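Local coordinates for naphthalene dioxygenase large subunit (Rhodococcus sp., PDB 2B1X), which is the large subunit of a Rieske-type non-haem iron dioxygenase and carries an Fe2/S2 cluster and a separate iron(III) site, at residues R58-I72 with Q94-F106. Residues are numbered along the deposited sequence; the frame is centred on the assembly and turned at random.
Sequences RGDYVVRYISEDQFI and QVCRAEMGNTSHF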
ATOM      1  N   ARG A  58     -15.132 -11.398  35.692  1.00 16.53           N
ATOM      2  CA  ARG A  58     -14.211 -10.403  36.190  1.00 16.36           C
ATOM      3  C   ARG A  58     -12.815 -10.623  35.568  1.00 15.48           C
ATOM      4  O   ARG A  58     -12.290 -11.737  35.545  1.00 15.27           O
ATOM      5  CB  ARG A  58     -14.180 -10.437  37.721  1.00 16.69           C
ATOM      6  CG  ARG A  58     -15.544 -10.050  38.325  1.00 17.54           C
ATOM      7  CD  ARG A  58     -15.495  -9.737  39.802  1.00 20.15           C
ATOM      8  NE  ARG A  58     -16.813  -9.384  40.302  1.00 22.34           N
ATOM      9  CZ  ARG A  58     -17.047  -8.892  41.507  1.00 25.01           C
ATOM     10  NH1 ARG A  58     -16.033  -8.682  42.356  1.00 25.30           N
ATOM     11  NH2 ARG A  58     -18.295  -8.620  41.873  1.00 24.37           N
ATOM     12  N   GLY A  59     -12.240  -9.560  35.024  1.00 14.71           N
ATOM     13  CA  GLY A  59     -10.976  -9.674  34.308  1.00 13.53           C
ATOM     14  C   GLY A  59     -11.093  -9.756  32.787  1.00 13.51           C
ATOM     15  O   GLY A  59     -10.101  -9.493  32.062  1.00 13.42           O
ATOM     16  N   ASP A  60     -12.271 -10.151  32.295  1.00 12.83           N
ATOM     17  CA  ASP A  60     -12.549 -10.226  30.850  1.00 12.47           C
ATOM     18  C   ASP A  60     -12.409  -8.831  30.206  1.00 12.18           C
ATOM     19  O   ASP A  60     -12.822  -7.807  30.780  1.00 12.20           O
ATOM     20  CB  ASP A  60     -13.952 -10.752  30.580  1.00 11.82           C
ATOM     21  CG  ASP A  60     -14.103 -12.269  30.799  1.00 13.69           C
ATOM     22  OD1 ASP A  60     -13.114 -12.996  31.050  1.00 13.95           O
ATOM     23  OD2 ASP A  60     -15.213 -12.837  30.754  1.00 15.25           O
ATOM     24  N   TYR A  61     -11.826  -8.799  29.015  1.00 10.65           N
ATOM     25  CA  TYR A  61     -11.735  -7.556  28.268  1.00 11.26           C
ATOM     26  C   TYR A  61     -11.752  -7.803  26.769  1.00 11.11           C
ATOM     27  O   TYR A  61     -11.355  -8.880  26.313  1.00 11.22           O
ATOM     28  CB  TYR A  61     -10.443  -6.807  28.650  1.00 10.51           C
ATOM     29  CG  TYR A  61      -9.191  -7.493  28.173  1.00 12.58           C
ATOM     30  CD1 TYR A  61      -8.685  -7.246  26.883  1.00 14.70           C
ATOM     31  CD2 TYR A  61      -8.494  -8.367  29.013  1.00 13.05           C
ATOM     32  CE1 TYR A  61      -7.521  -7.888  26.430  1.00 15.87           C
ATOM     33  CE2 TYR A  61      -7.320  -8.984  28.603  1.00 15.07           C
ATOM     34  CZ  TYR A  61      -6.840  -8.752  27.304  1.00 17.56           C
ATOM     35  OH  TYR A  61      -5.680  -9.356  26.871  1.00 16.66           O
ATOM     36  N   VAL A  62     -12.166  -6.777  26.017  1.00 10.85           N
ATOM     37  CA  VAL A  62     -12.027  -6.745  24.568  1.00 10.83           C
ATOM     38  C   VAL A  62     -11.431  -5.362  24.255  1.00 10.76           C
ATOM     39  O   VAL A  62     -11.583  -4.437  25.047  1.00 10.97           O
ATOM     40  CB  VAL A  62     -13.375  -6.952  23.811  1.00 10.48           C
ATOM     41  CG1 VAL A  62     -13.917  -8.389  24.004  1.00 11.33           C
ATOM     42  CG2 VAL A  62     -14.454  -5.934  24.233  1.00 11.53           C
ATOM     43  N   VAL A  63     -10.722  -5.256  23.145  1.00 10.26           N
ATOM     44  CA  VAL A  63     -10.190  -3.973  22.685  1.00 10.25           C
ATOM     45  C   VAL A  63     -11.030  -3.424  21.510  1.00 10.90           C
ATOM     46  O   VAL A  63     -11.118  -4.044  20.456  1.00 11.55           O
ATOM     47  CB  VAL A  63      -8.717  -4.080  22.317  1.00 10.81           C
ATOM     48  CG1 VAL A  63      -8.198  -2.713  21.807  1.00  8.81           C
ATOM     49  CG2 VAL A  63      -7.867  -4.550  23.553  1.00 12.22           C
ATOM     50  N   ARG A  64     -11.596  -2.236  21.688  1.00 11.05           N
ATOM     51  CA  ARG A  64     -12.554  -1.661  20.748  1.00 11.40           C
ATOM     52  C   ARG A  64     -12.249  -0.200  20.468  1.00 11.87           C
ATOM     53  O   ARG A  64     -11.305   0.347  21.071  1.00 13.22           O
ATOM     54  CB  ARG A  64     -13.981  -1.901  21.244  1.00 10.43           C
ATOM     55  CG  ARG A  64     -14.289  -3.384  21.402  1.00 11.90           C
ATOM     56  CD  ARG A  64     -14.502  -4.127  20.047  1.00 13.24           C
ATOM     57  NE  ARG A  64     -14.467  -5.575  20.186  1.00 11.40           N
ATOM     58  CZ  ARG A  64     -15.486  -6.332  20.619  1.00 13.45           C
ATOM     59  NH1 ARG A  64     -16.661  -5.789  20.971  1.00  8.57           N
ATOM     60  NH2 ARG A  64     -15.332  -7.641  20.709  1.00 11.65           N
ATOM     61  N   TYR A  65     -13.008   0.445  19.574  1.00 11.54           N
ATOM     62  CA  TYR A  65     -12.577   1.746  19.030  1.00 12.53           C
ATOM     63  C   TYR A  65     -13.617   2.849  19.007  1.00 12.41           C
ATOM     64  O   TYR A  65     -14.821   2.578  18.862  1.00 13.97           O
ATOM     65  CB  TYR A  65     -12.111   1.576  17.568  1.00 12.82           C
ATOM     66  CG  TYR A  65     -10.973   0.655  17.441  1.00 13.07           C
ATOM     67  CD1 TYR A  65     -11.146  -0.716  17.462  1.00 14.04           C
ATOM     68  CD2 TYR A  65      -9.671   1.167  17.360  1.00 15.32           C
ATOM     69  CE1 TYR A  65     -10.034  -1.591  17.371  1.00 14.90           C
ATOM     70  CE2 TYR A  65      -8.595   0.329  17.231  1.00 16.31           C
ATOM     71  CZ  TYR A  65      -8.777  -1.052  17.253  1.00 16.95           C
ATOM     72  OH  TYR A  65      -7.657  -1.859  17.180  1.00 22.18           O
ATOM     73  N   ILE A  66     -13.143   4.080  19.105  1.00 12.22           N
ATOM     74  CA  ILE A  66     -13.840   5.209  18.508  1.00 12.72           C
ATOM     75  C   ILE A  66     -12.871   5.801  17.533  1.00 12.96           C
ATOM     76  O   ILE A  66     -11.851   6.391  17.926  1.00 13.72           O
ATOM     77  CB  ILE A  66     -14.361   6.237  19.559  1.00 12.35           C
ATOM     78  CG1 ILE A  66     -15.281   5.513  20.580  1.00 10.59           C
ATOM     79  CG2 ILE A  66     -15.094   7.359  18.857  1.00 13.06           C
ATOM     80  CD1 ILE A  66     -15.867   6.381  21.712  1.00 12.10           C
ATOM     81  N   SER A  67     -13.171   5.604  16.247  1.00 13.16           N
ATOM     82  CA  SER A  67     -12.249   5.918  15.169  1.00 13.02           C
ATOM     83  C   SER A  67     -10.861   5.333  15.462  1.00 12.14           C
ATOM     84  O   SER A  67     -10.772   4.168  15.745  1.00 11.62           O
ATOM     85  CB  SER A  67     -12.237   7.423  14.849  1.00 12.59           C
ATOM     86  OG  SER A  67     -13.574   7.834  14.531  1.00 15.13           O
ATOM     87  N   GLU A  68      -9.798   6.127  15.387  1.00 12.06           N
ATOM     88  CA  GLU A  68      -8.456   5.626  15.621  1.00 12.55           C
ATOM     89  C   GLU A  68      -8.193   5.413  17.124  1.00 13.54           C
ATOM     90  O   GLU A  68      -7.151   4.843  17.502  1.00 15.88           O
ATOM     91  CB  GLU A  68      -7.393   6.618  15.051  1.00 13.10           C
ATOM     92  CG  GLU A  68      -7.329   6.754  13.522  1.00 10.48           C
ATOM     93  CD  GLU A  68      -8.410   7.651  12.947  1.00 11.72           C
ATOM     94  OE1 GLU A  68      -9.062   8.407  13.687  1.00 11.63           O
ATOM     95  OE2 GLU A  68      -8.626   7.598  11.722  1.00 12.51           O
ATOM     96  N   ASP A  69      -9.059   5.912  18.008  1.00 13.68           N
ATOM     97  CA  ASP A  69      -8.787   5.715  19.440  1.00 13.54           C
ATOM     98  C   ASP A  69      -9.141   4.311  19.890  1.00 13.59           C
ATOM     99  O   ASP A  69     -10.243   3.810  19.614  1.00 12.63           O
ATOM    100  CB  ASP A  69      -9.505   6.709  20.324  1.00 13.57           C
ATOM    101  CG  ASP A  69      -8.821   8.048  20.332  1.00 14.58           C
ATOM    102  OD1 ASP A  69      -7.659   8.130  20.811  1.00 13.36           O
ATOM    103  OD2 ASP A  69      -9.378   9.056  19.846  1.00 17.37           O
ATOM    104  N   GLN A  70      -8.208   3.718  20.634  1.00 13.43           N
ATOM    105  CA  GLN A  70      -8.315   2.357  21.055  1.00 13.62           C
ATOM    106  C   GLN A  70      -8.573   2.283  22.557  1.00 13.41           C
ATOM    107  O   GLN A  70      -7.842   2.896  23.335  1.00 13.31           O
ATOM    108  CB  GLN A  70      -7.027   1.627  20.671  1.00 14.08           C
ATOM    109  CG  GLN A  70      -7.156   0.119  20.706  1.00 16.49           C
ATOM    110  CD  GLN A  70      -5.820  -0.558  20.450  1.00 17.74           C
ATOM    111  OE1 GLN A  70      -4.937  -0.422  21.242  1.00 17.87           O
ATOM    112  NE2 GLN A  70      -5.693  -1.293  19.351  1.00 21.67           N
ATOM    113  N   PHE A  71      -9.610   1.522  22.946  1.00 12.38           N
ATOM    114  CA  PHE A  71     -10.050   1.427  24.331  1.00 12.63           C
ATOM    115  C   PHE A  71     -10.104  -0.001  24.798  1.00 12.82           C
ATOM    116  O   PHE A  71     -10.564  -0.875  24.062  1.00 13.79           O
ATOM    117  CB  PHE A  71     -11.433   2.082  24.521  1.00 11.80           C
ATOM    118  CG  PHE A  71     -11.408   3.560  24.362  1.00 13.55           C
ATOM    119  CD1 PHE A  71     -11.582   4.144  23.097  1.00 12.35           C
ATOM    120  CD2 PHE A  71     -11.153   4.383  25.470  1.00 13.68           C
ATOM    121  CE1 PHE A  71     -11.523   5.547  22.939  1.00 12.14           C
ATOM    122  CE2 PHE A  71     -11.092   5.786  25.327  1.00 14.58           C
ATOM    123  CZ  PHE A  71     -11.258   6.363  24.054  1.00 14.14           C
ATOM    124  N   ILE A  72      -9.618  -0.251  26.015  1.00 12.62           N
ATOM    125  CA  ILE A  72      -9.898  -1.528  26.685  1.00 12.45           C
ATOM    126  C   ILE A  72     -11.284  -1.440  27.332  1.00 13.00           C
ATOM    127  O   ILE A  72     -11.559  -0.523  28.126  1.00 12.96           O
ATOM    128  CB  ILE A  72      -8.828  -1.809  27.792  1.00 12.48           C
ATOM    129  CG1 ILE A  72      -7.436  -1.962  27.185  1.00 12.60           C
ATOM    130  CG2 ILE A  72      -9.168  -3.039  28.574  1.00 11.26           C
ATOM    131  CD1 ILE A  72      -6.334  -1.718  28.238  1.00 12.33           C
ATOM    132  N   GLN A  94       0.686   0.791  24.146  1.00 12.37           N
ATOM    133  CA  GLN A  94      -0.470  -0.086  24.409  1.00 12.66           C
ATOM    134  C   GLN A  94      -0.143  -0.972  25.601  1.00 13.47           C
ATOM    135  O   GLN A  94       0.929  -1.603  25.625  1.00 14.08           O
ATOM    136  CB  GLN A  94      -0.777  -0.985  23.236  1.00 12.86           C
ATOM    137  CG  GLN A  94      -1.293  -0.274  22.014  1.00 13.30           C
ATOM    138  CD  GLN A  94      -1.297  -1.203  20.837  1.00 17.35           C
ATOM    139  OE1 GLN A  94      -0.227  -1.594  20.350  1.00 18.02           O
ATOM    140  NE2 GLN A  94      -2.487  -1.588  20.394  1.00 15.65           N
ATOM    141  N   VAL A  95      -1.028  -0.990  26.603  1.00 13.87           N
ATOM    142  CA  VAL A  95      -0.835  -1.856  27.772  1.00 14.51           C
ATOM    143  C   VAL A  95      -1.543  -3.195  27.545  1.00 16.00           C
ATOM    144  O   VAL A  95      -1.492  -4.113  28.374  1.00 16.52           O
ATOM    145  CB  VAL A  95      -1.299  -1.176  29.083  1.00 14.18           C
ATOM    146  CG1 VAL A  95      -0.424   0.080  29.334  1.00 11.52           C
ATOM    147  CG2 VAL A  95      -2.796  -0.809  29.049  1.00 11.96           C
ATOM    148  N   CYS A  96      -2.229  -3.296  26.420  1.00 16.97           N
ATOM    149  CA  CYS A  96      -2.801  -4.568  26.007  1.00 18.81           C
ATOM    150  C   CYS A  96      -2.721  -4.646  24.490  1.00 17.49           C
ATOM    151  O   CYS A  96      -3.307  -3.813  23.812  1.00 18.01           O
ATOM    152  CB  CYS A  96      -4.243  -4.651  26.509  1.00 19.51           C
ATOM    153  SG  CYS A  96      -5.035  -6.113  25.915  1.00 32.04           S
ATOM    154  N   ARG A  97      -1.936  -5.586  23.954  1.00 16.89           N
ATOM    155  CA  ARG A  97      -1.813  -5.744  22.503  1.00 16.80           C
ATOM    156  C   ARG A  97      -2.601  -6.950  21.936  1.00 17.02           C
ATOM    157  O   ARG A  97      -2.533  -7.213  20.708  1.00 16.96           O
ATOM    158  CB  ARG A  97      -0.345  -5.785  22.053  1.00 16.59           C
ATOM    159  CG  ARG A  97       0.364  -4.446  21.908  1.00 14.89           C
ATOM    160  CD  ARG A  97       1.943  -4.550  21.927  1.00 15.28           C
ATOM    161  NE  ARG A  97       2.412  -5.399  23.035  1.00 14.16           N
ATOM    162  CZ  ARG A  97       3.285  -6.418  22.967  1.00 14.56           C
ATOM    163  NH1 ARG A  97       3.919  -6.779  21.833  1.00 13.24           N
ATOM    164  NH2 ARG A  97       3.493  -7.126  24.071  1.00 14.21           N
ATOM    165  N   ALA A  98      -3.386  -7.626  22.794  1.00 16.16           N
ATOM    166  CA  ALA A  98      -4.325  -8.671  22.363  1.00 15.67           C
ATOM    167  C   ALA A  98      -5.695  -8.044  22.025  1.00 16.03           C
ATOM    168  O   ALA A  98      -5.965  -6.928  22.438  1.00 17.84           O
ATOM    169  CB  ALA A  98      -4.478  -9.728  23.449  1.00 14.44           C
ATOM    170  N   GLU A  99      -6.547  -8.754  21.294  1.00 15.02           N
ATOM    171  CA  GLU A  99      -7.855  -8.226  20.903  1.00 15.01           C
ATOM    172  C   GLU A  99      -8.907  -8.508  21.985  1.00 14.53           C
ATOM    173  O   GLU A  99      -9.935  -7.859  22.054  1.00 14.64           O
ATOM    174  CB  GLU A  99      -8.293  -8.824  19.554  1.00 14.49           C
ATOM    175  CG  GLU A  99      -7.395  -8.376  18.407  1.00 15.15           C
ATOM    176  CD  GLU A  99      -7.683  -9.056  17.065  1.00 15.01           C
ATOM    177  OE1 GLU A  99      -8.864  -9.247  16.722  1.00 17.73           O
ATOM    178  OE2 GLU A  99      -6.712  -9.341  16.326  1.00 14.92           O
ATOM    179  N   MET A 100      -8.596  -9.468  22.838  1.00 14.90           N
ATOM    180  CA  MET A 100      -9.460  -9.900  23.935  1.00 15.80           C
ATOM    181  C   MET A 100      -8.697 -10.858  24.835  1.00 15.41           C
ATOM    182  O   MET A 100      -7.616 -11.347  24.463  1.00 14.90           O
ATOM    183  CB  MET A 100     -10.750 -10.548  23.404  1.00 15.84           C
ATOM    184  CG  MET A 100     -10.538 -11.672  22.420  1.00 19.59           C
ATOM    185  SD  MET A 100     -12.121 -12.378  21.788  1.00 23.21           S
ATOM    186  CE  MET A 100     -11.728 -13.978  21.923  1.00 27.56           C
ATOM    187  N   GLY A 101      -9.243 -11.119  26.025  1.00 15.10           N
ATOM    188  CA  GLY A 101      -8.566 -11.959  26.998  1.00 14.82           C
ATOM    189  C   GLY A 101      -9.136 -11.798  28.397  1.00 14.41           C
ATOM    190  O   GLY A 101     -10.204 -11.227  28.591  1.00 14.53           O
ATOM    191  N   ASN A 102      -8.396 -12.283  29.377  1.00 14.03           N
ATOM    192  CA  ASN A 102      -8.750 -12.099  30.775  1.00 13.56           C
ATOM    193  C   ASN A 102      -7.462 -11.823  31.520  1.00 14.50           C
ATOM    194  O   ASN A 102      -6.474 -12.548  31.366  1.00 14.58           O
ATOM    195  CB  ASN A 102      -9.455 -13.347  31.352  1.00 14.20           C
ATOM    196  CG  ASN A 102      -9.806 -13.200  32.824  1.00 13.73           C
ATOM    197  OD1 ASN A 102      -8.931 -13.272  33.699  1.00 15.97           O
ATOM    198  ND2 ASN A 102     -11.093 -13.009  33.115  1.00 11.91           N
ATOM    199  N   THR A 103      -7.471 -10.742  32.297  1.00 14.31           N
ATOM    200  CA  THR A 103      -6.372 -10.383  33.155  1.00 13.56           C
ATOM    201  C   THR A 103      -6.822  -9.534  34.355  1.00 13.52           C
ATOM    202  O   THR A 103      -7.805  -8.791  34.282  1.00 12.96           O
ATOM    203  CB  THR A 103      -5.232  -9.697  32.329  1.00 13.94           C
ATOM    204  OG1 THR A 103      -4.085  -9.603  33.155  1.00 13.43           O
ATOM    205  CG2 THR A 103      -5.549  -8.237  31.954  1.00 11.71           C
ATOM    206  N   SER A 104      -6.100  -9.656  35.466  1.00 13.40           N
ATOM    207  CA  SER A 104      -6.353  -8.814  36.619  1.00 13.24           C
ATOM    208  C   SER A 104      -5.604  -7.486  36.503  1.00 13.22           C
ATOM    209  O   SER A 104      -6.002  -6.492  37.119  1.00 13.53           O
ATOM    210  CB  SER A 104      -5.948  -9.539  37.909  1.00 13.52           C
ATOM    211  OG  SER A 104      -4.540  -9.693  37.994  1.00 13.69           O
ATOM    212  N   HIS A 105      -4.535  -7.475  35.706  1.00 13.23           N
ATOM    213  CA  HIS A 105      -3.636  -6.301  35.570  1.00 13.83           C
ATOM    214  C   HIS A 105      -3.110  -6.121  34.138  1.00 14.13           C
ATOM    215  O   HIS A 105      -2.987  -7.093  33.385  1.00 13.37           O
ATOM    216  CB  HIS A 105      -2.415  -6.390  36.511  1.00 13.38           C
ATOM    217  CG  HIS A 105      -2.768  -6.333  37.967  1.00 16.02           C
ATOM    218  ND1 HIS A 105      -3.413  -7.368  38.607  1.00 16.29           N
ATOM    219  CD2 HIS A 105      -2.606  -5.356  38.896  1.00 16.37           C
ATOM    220  CE1 HIS A 105      -3.611  -7.042  39.876  1.00 18.30           C
ATOM    221  NE2 HIS A 105      -3.131  -5.828  40.078  1.00 18.08           N
ATOM    222  N   PHE A 106      -2.790  -4.876  33.798  1.00 13.80           N
ATOM    223  CA  PHE A 106      -2.203  -4.528  32.511  1.00 14.64           C
ATOM    224  C   PHE A 106      -0.837  -3.948  32.825  1.00 14.86           C
ATOM    225  O   PHE A 106      -0.723  -2.938  33.505  1.00 15.43           O
ATOM    226  CB  PHE A 106      -3.050  -3.515  31.724  1.00 14.06           C
ATOM    227  CG  PHE A 106      -4.419  -4.013  31.397  1.00 15.72           C
ATOM    228  CD1 PHE A 106      -5.528  -3.497  32.052  1.00 14.53           C
ATOM    229  CD2 PHE A 106      -4.605  -4.994  30.419  1.00 14.03           C
ATOM    230  CE1 PHE A 106      -6.798  -3.964  31.764  1.00 16.09           C
ATOM    231  CE2 PHE A 106      -5.881  -5.458  30.120  1.00 16.76           C
ATOM    232  CZ  PHE A 106      -6.986  -4.947  30.807  1.00 16.05           C
TER
HETATM  233  O   HOH W   1      -4.714 -11.163  28.867  1.00 38.74           O
HETATM  234  O   HOH W   2     -12.439  -7.790  20.082  1.00 30.90           O
HETATM  235  O   HOH W   3      -3.874  -3.451  18.968  1.00 38.28           O
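The Tyr61 ring lies between Gly101 and Phe106. Gly101 CA sits over one ring face, 4.0 Å from the Tyr61 ring centroid. Phe106 turns its edge to the opposite face in a T-shaped stack, with planes at 76°. Cys96 SG approaches the Tyr61 ring obliquely. Tyr61 CG sits between the backbone N and the carbonyl carbon (chi1 69°), which lays the ring across the bare backbone of Gly101. The Phe106 ring in turn carries Ile72 CD1 almost exactly over its centre.

Asn102 works on the other side of the sheet. Its amide ND2 gives a nearly straight bond (175°) to Asp60 OD1, 2.9 Å away, which it meets from above the carboxylate plane. The same ND2 also donates to Arg58 O. The other carboxylate oxygen, Asp60 OD2, accepts from Glu57 N. Back on the Tyr61 side, Gln70 of the next strand meets Gln94; their amides are nearly coplanar. Gln94 NE2 donates to an in-plane lone pair of Gln70 OE1 at 2.8 Å, and Asn86 ND2 is a second donor to that oxygen. Gln94 OE1 is hydrogen-bonded to Ser378 OG of the second large subunit. One water accepts from both NE2 atoms.

Backbone bonds pair strands 60-66 and 100-102 antiparallel, within the Rieske domain. Strand 100-102 is outermost in this chain's four-stranded sheet; strand 69-75 flanks 60-66 on its other side, followed by 81-85.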